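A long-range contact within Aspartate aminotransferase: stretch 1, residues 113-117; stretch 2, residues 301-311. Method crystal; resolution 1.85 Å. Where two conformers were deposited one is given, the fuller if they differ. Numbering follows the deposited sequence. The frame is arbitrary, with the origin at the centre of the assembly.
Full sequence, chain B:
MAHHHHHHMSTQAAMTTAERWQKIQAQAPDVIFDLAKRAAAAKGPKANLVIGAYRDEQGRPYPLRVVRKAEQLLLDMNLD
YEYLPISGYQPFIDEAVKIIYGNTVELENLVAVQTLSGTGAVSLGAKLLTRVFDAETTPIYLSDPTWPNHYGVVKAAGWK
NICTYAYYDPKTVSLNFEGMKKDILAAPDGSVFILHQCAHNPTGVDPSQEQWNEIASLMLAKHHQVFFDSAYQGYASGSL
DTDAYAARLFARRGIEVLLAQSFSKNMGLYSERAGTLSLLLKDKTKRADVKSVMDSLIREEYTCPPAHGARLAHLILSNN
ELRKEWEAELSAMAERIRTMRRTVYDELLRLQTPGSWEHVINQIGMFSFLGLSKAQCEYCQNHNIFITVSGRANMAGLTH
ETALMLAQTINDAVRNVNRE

Stretch 1 113-117: VQTLS
Stretch 2, residues 301-311: EYTCPPAHGAR

Residues 113-115 continue a strand that begins earlier in the chain, with Val113, Gln114 and Thr115 in β conformation (phi/psi -133/156°, -73/142° and -131/171°); Leu116 follows at -76/74°. Facing them, residues 302-306 run as an irregular loop, in which Thr303 takes a positive phi (70/-62°) and Pro305 and Pro306 are extended (-86/162° and -68/138°), before the helix that includes His308 to Arg311. The nearest CA atoms across the stretches are those of Thr115 and Pro305, 6.5 Å apart, and the contact buries 342 Å² in total.

Two side chains of the first stretch, Gln114 and Leu116, fill the relief of the second. Gln114 points toward it, fully stretched (chi1 t, chi2 t, chi3 -21°), and its flat amide lies against Pro305, with Gln114 CD 3.5 Å from Pro305 CG. The amide tip also meets the small methyl of Ala310, Gln114 NE2 to Ala310 CB being 3.4 Å. There Gln114 NE2 donates a weak hydrogen bond to Pro306 O (2.9 Å, 119° at the hydrogen), while its OE1 is satisfied elsewhere in the structure.

Leu116 leaves the backbone sideways, but its m,m rotamer (-90°, -69°) brings its methyls into a hollow formed by Tyr302 and the two prolines. Leu116 CD2 sits over one face of the Tyr302 ring, 3.7 Å from the centroid and 22° off the normal, in a CH-π contact; Leu116 CD1 packs 3.7 Å from Pro306 CD. The rigid pyrrolidines offer apolar surface without a backbone NH to satisfy.

Tyr302 (chi1 60°, chi2 86°) reaches toward the strand, where two waters link its hydroxyl to the backbone of Gln114 and Leu116. One donates to Gln114 O (2.6 Å) and accepts from Tyr302 OH (2.7 Å); the other accepts from Leu116 N (2.9 Å) and donates to Tyr302 OH (2.9 Å). Thr115 points its side chain away, and its OG1 donates to Ser117 O (2.8 Å).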

ATOM      1  N   VAL B 113      -6.589 -11.310  -4.713  1.00 10.82           N
ATOM      2  CA  VAL B 113      -5.496 -10.906  -3.845  1.00 10.50           C
ATOM      3  C   VAL B 113      -6.008  -9.846  -2.875  1.00 10.11           C
ATOM      4  O   VAL B 113      -7.019  -9.121  -3.179  1.00  9.82           O
ATOM      5  CB  VAL B 113      -4.284 -10.301  -4.630  1.00 10.56           C
ATOM      6  CG1 VAL B 113      -3.579 -11.352  -5.522  1.00 11.29           C
ATOM      7  CG2 VAL B 113      -4.687  -9.096  -5.488  1.00 10.28           C
ATOM      8  N   GLN B 114      -5.310  -9.748  -1.738  1.00  9.54           N
ATOM      9  CA  GLN B 114      -5.468  -8.646  -0.819  1.00  9.56           C
ATOM     10  C   GLN B 114      -4.821  -7.386  -1.415  1.00  9.26           C
ATOM     11  O   GLN B 114      -3.763  -7.449  -2.061  1.00  9.89           O
ATOM     12  CB  GLN B 114      -4.859  -9.019   0.566  1.00  9.47           C
ATOM     13  CG  GLN B 114      -4.928  -7.914   1.599  1.00  9.22           C
ATOM     14  CD  GLN B 114      -4.329  -8.294   2.903  1.00  9.55           C
ATOM     15  OE1 GLN B 114      -4.208  -9.483   3.182  1.00  9.94           O
ATOM     16  NE2 GLN B 114      -3.984  -7.288   3.747  1.00  9.36           N
ATOM     17  N   THR B 115      -5.446  -6.248  -1.196  1.00  9.46           N
ATOM     18  CA  THR B 115      -4.983  -4.972  -1.724  1.00  9.53           C
ATOM     19  C   THR B 115      -4.947  -3.909  -0.636  1.00  9.73           C
ATOM     20  O   THR B 115      -5.475  -4.103   0.448  1.00  9.80           O
ATOM     21  CB  THR B 115      -5.936  -4.465  -2.827  1.00  9.29           C
ATOM     22  OG1 THR B 115      -7.270  -4.314  -2.253  1.00  9.31           O
ATOM     23  CG2 THR B 115      -5.951  -5.454  -4.035  1.00  9.48           C
ATOM     24  N   LEU B 116      -4.355  -2.752  -0.960  1.00 10.30           N
ATOM     25  CA  LEU B 116      -4.396  -1.603  -0.059  0.60 10.37           C
ATOM     26  C   LEU B 116      -5.780  -0.942  -0.130  1.00 10.26           C
ATOM     27  O   LEU B 116      -5.956   0.127  -0.705  1.00 10.69           O
ATOM     28  CB  LEU B 116      -3.270  -0.611  -0.368  0.60 10.40           C
ATOM     29  CG  LEU B 116      -1.952  -0.863   0.387  0.60 10.90           C
ATOM     30  CD1 LEU B 116      -2.135  -0.575   1.875  0.60 10.43           C
ATOM     31  CD2 LEU B 116      -1.367  -2.269   0.164  0.60 10.69           C
ATOM     32  N   SER B 117      -6.759  -1.599   0.473  1.00 10.27           N
ATOM     33  CA  SER B 117      -8.131  -1.143   0.495  1.00 10.39           C
ATOM     34  C   SER B 117      -8.705  -1.058  -0.927  1.00 10.72           C
ATOM     35  O   SER B 117      -8.132  -1.636  -1.880  1.00 10.80           O
ATOM     36  CB  SER B 117      -8.239   0.179   1.272  1.00 11.11           C
ATOM     37  OG  SER B 117      -9.368   0.101   2.141  1.00 11.49           O
ATOM     38  N   GLU B 301       5.711  -2.874  -6.316  1.00 14.58           N
ATOM     39  CA  GLU B 301       5.168  -1.662  -5.691  1.00 15.24           C
ATOM     40  C   GLU B 301       5.409  -1.624  -4.173  1.00 12.79           C
ATOM     41  O   GLU B 301       5.909  -0.665  -3.673  1.00 12.05           O
ATOM     42  CB  GLU B 301       3.690  -1.539  -5.953  1.00 17.88           C
ATOM     43  CG  GLU B 301       3.349  -1.177  -7.409  1.00 22.42           C
ATOM     44  CD  GLU B 301       1.850  -1.290  -7.764  1.00 29.40           C
ATOM     45  OE1 GLU B 301       1.032  -1.759  -6.927  1.00 32.06           O
ATOM     46  OE2 GLU B 301       1.458  -0.945  -8.931  1.00 37.27           O
ATOM     47  N   TYR B 302       4.993  -2.647  -3.457  1.00 11.22           N
ATOM     48  CA  TYR B 302       5.058  -2.611  -2.010  1.00 10.80           C
ATOM     49  C   TYR B 302       5.343  -3.983  -1.406  1.00 10.72           C
ATOM     50  O   TYR B 302       5.280  -4.126  -0.222  1.00 10.62           O
ATOM     51  CB  TYR B 302       3.789  -1.999  -1.421  1.00 10.44           C
ATOM     52  CG  TYR B 302       2.517  -2.722  -1.748  1.00 10.38           C
ATOM     53  CD1 TYR B 302       2.074  -3.781  -0.979  1.00 10.41           C
ATOM     54  CD2 TYR B 302       1.783  -2.393  -2.888  1.00 10.45           C
ATOM     55  CE1 TYR B 302       0.908  -4.463  -1.297  1.00 10.41           C
ATOM     56  CE2 TYR B 302       0.598  -3.066  -3.221  1.00 10.26           C
ATOM     57  CZ  TYR B 302       0.184  -4.122  -2.447  1.00 10.50           C
ATOM     58  OH  TYR B 302      -0.984  -4.805  -2.758  1.00 10.54           O
ATOM     59  N   THR B 303       5.704  -4.965  -2.235  1.00 10.74           N
ATOM     60  CA  THR B 303       6.062  -6.306  -1.797  1.00 11.03           C
ATOM     61  C   THR B 303       4.878  -7.132  -1.266  1.00 11.16           C
ATOM     62  O   THR B 303       4.568  -8.215  -1.799  1.00 11.29           O
ATOM     63  CB  THR B 303       7.250  -6.302  -0.791  1.00 11.15           C
ATOM     64  OG1 THR B 303       8.449  -5.960  -1.475  1.00 11.20           O
ATOM     65  CG2 THR B 303       7.442  -7.680  -0.184  1.00 11.29           C
ATOM     66  N   CYS B 304       4.238  -6.663  -0.189  1.00 11.29           N
ATOM     67  CA  CYS B 304       3.123  -7.398   0.406  1.00 11.08           C
ATOM     68  C   CYS B 304       2.298  -6.485   1.290  1.00 10.57           C
ATOM     69  O   CYS B 304       2.807  -5.424   1.747  1.00 10.49           O
ATOM     70  CB  CYS B 304       3.607  -8.651   1.136  1.00 11.87           C
ATOM     71  SG  CYS B 304       4.706  -8.375   2.539  1.00 14.19           S
ATOM     72  N   PRO B 305       1.026  -6.855   1.514  1.00 10.11           N
ATOM     73  CA  PRO B 305       0.121  -5.896   2.141  1.00  9.79           C
ATOM     74  C   PRO B 305       0.156  -5.895   3.672  1.00  9.75           C
ATOM     75  O   PRO B 305       0.620  -6.886   4.280  1.00  9.83           O
ATOM     76  CB  PRO B 305      -1.252  -6.354   1.650  1.00  9.53           C
ATOM     77  CG  PRO B 305      -1.104  -7.843   1.594  1.00  9.65           C
ATOM     78  CD  PRO B 305       0.321  -8.114   1.155  1.00  9.98           C
ATOM     79  N   PRO B 306      -0.361  -4.813   4.295  1.00  9.49           N
ATOM     80  CA  PRO B 306      -0.431  -4.728   5.753  1.00  9.98           C
ATOM     81  C   PRO B 306      -1.440  -5.738   6.339  1.00 10.21           C
ATOM     82  O   PRO B 306      -2.539  -5.899   5.813  1.00 10.08           O
ATOM     83  CB  PRO B 306      -0.847  -3.275   6.039  1.00  9.89           C
ATOM     84  CG  PRO B 306      -1.580  -2.856   4.793  1.00  9.56           C
ATOM     85  CD  PRO B 306      -0.971  -3.637   3.638  1.00  9.51           C
ATOM     86  N   ALA B 307      -1.047  -6.363   7.431  1.00 10.59           N
ATOM     87  CA  ALA B 307      -1.814  -7.498   7.954  1.00 11.07           C
ATOM     88  C   ALA B 307      -2.903  -7.121   8.937  1.00 11.09           C
ATOM     89  O   ALA B 307      -3.909  -7.806   9.031  1.00 11.50           O
ATOM     90  CB  ALA B 307      -0.893  -8.547   8.546  1.00 11.29           C
ATOM     91  N   HIS B 308      -2.723  -6.043   9.693  1.00 11.86           N
ATOM     92  CA  HIS B 308      -3.633  -5.801  10.819  1.00 11.91           C
ATOM     93  C   HIS B 308      -5.087  -5.681  10.384  1.00 11.08           C
ATOM     94  O   HIS B 308      -5.960  -6.339  10.976  1.00 11.11           O
ATOM     95  CB  HIS B 308      -3.187  -4.585  11.595  1.00 12.86           C
ATOM     96  CG  HIS B 308      -3.895  -4.407  12.903  1.00 13.71           C
ATOM     97  ND1 HIS B 308      -3.765  -5.299  13.930  1.00 15.30           N
ATOM     98  CD2 HIS B 308      -4.740  -3.402  13.355  1.00 13.94           C
ATOM     99  CE1 HIS B 308      -4.522  -4.889  14.956  1.00 14.98           C
ATOM    100  NE2 HIS B 308      -5.102  -3.719  14.609  1.00 14.88           N
ATOM    101  N   GLY B 309      -5.391  -4.876   9.366  1.00 10.25           N
ATOM    102  CA  GLY B 309      -6.801  -4.715   8.929  1.00 10.31           C
ATOM    103  C   GLY B 309      -7.411  -6.041   8.431  1.00 10.52           C
ATOM    104  O   GLY B 309      -8.529  -6.399   8.767  1.00 10.40           O
ATOM    105  N   ALA B 310      -6.616  -6.774   7.660  1.00 11.03           N
ATOM    106  CA  ALA B 310      -7.018  -8.092   7.117  1.00 11.23           C
ATOM    107  C   ALA B 310      -7.291  -9.071   8.255  1.00 11.59           C
ATOM    108  O   ALA B 310      -8.235  -9.810   8.209  1.00 11.14           O
ATOM    109  CB  ALA B 310      -5.939  -8.637   6.196  1.00 11.21           C
ATOM    110  N   ARG B 311      -6.469  -9.035   9.271  1.00 12.43           N
ATOM    111  CA  ARG B 311      -6.671  -9.932  10.421  1.00 13.67           C
ATOM    112  C   ARG B 311      -7.916  -9.552  11.202  1.00 13.04           C
ATOM    113  O   ARG B 311      -8.711 -10.429  11.575  1.00 14.47           O
ATOM    114  CB  ARG B 311      -5.442  -9.929  11.304  1.00 15.02           C
ATOM    115  CG  ARG B 311      -4.234 -10.661  10.716  1.00 17.14           C
ATOM    116  CD  ARG B 311      -3.192 -10.903  11.825  1.00 20.96           C
ATOM    117  NE  ARG B 311      -1.864 -11.162  11.274  1.00 24.82           N
ATOM    118  CZ  ARG B 311      -1.485 -12.312  10.737  1.00 28.92           C
ATOM    119  NH1 ARG B 311      -2.286 -13.387  10.763  1.00 31.38           N
ATOM    120  NH2 ARG B 311      -0.267 -12.393  10.217  1.00 33.37           N
TER
HETATM  121  O   HOH W   1      -1.202  -7.260  -1.732  1.00 10.78           O
HETATM  122  O   HOH W   2      -3.064  -2.871  -3.538  1.00  9.81           O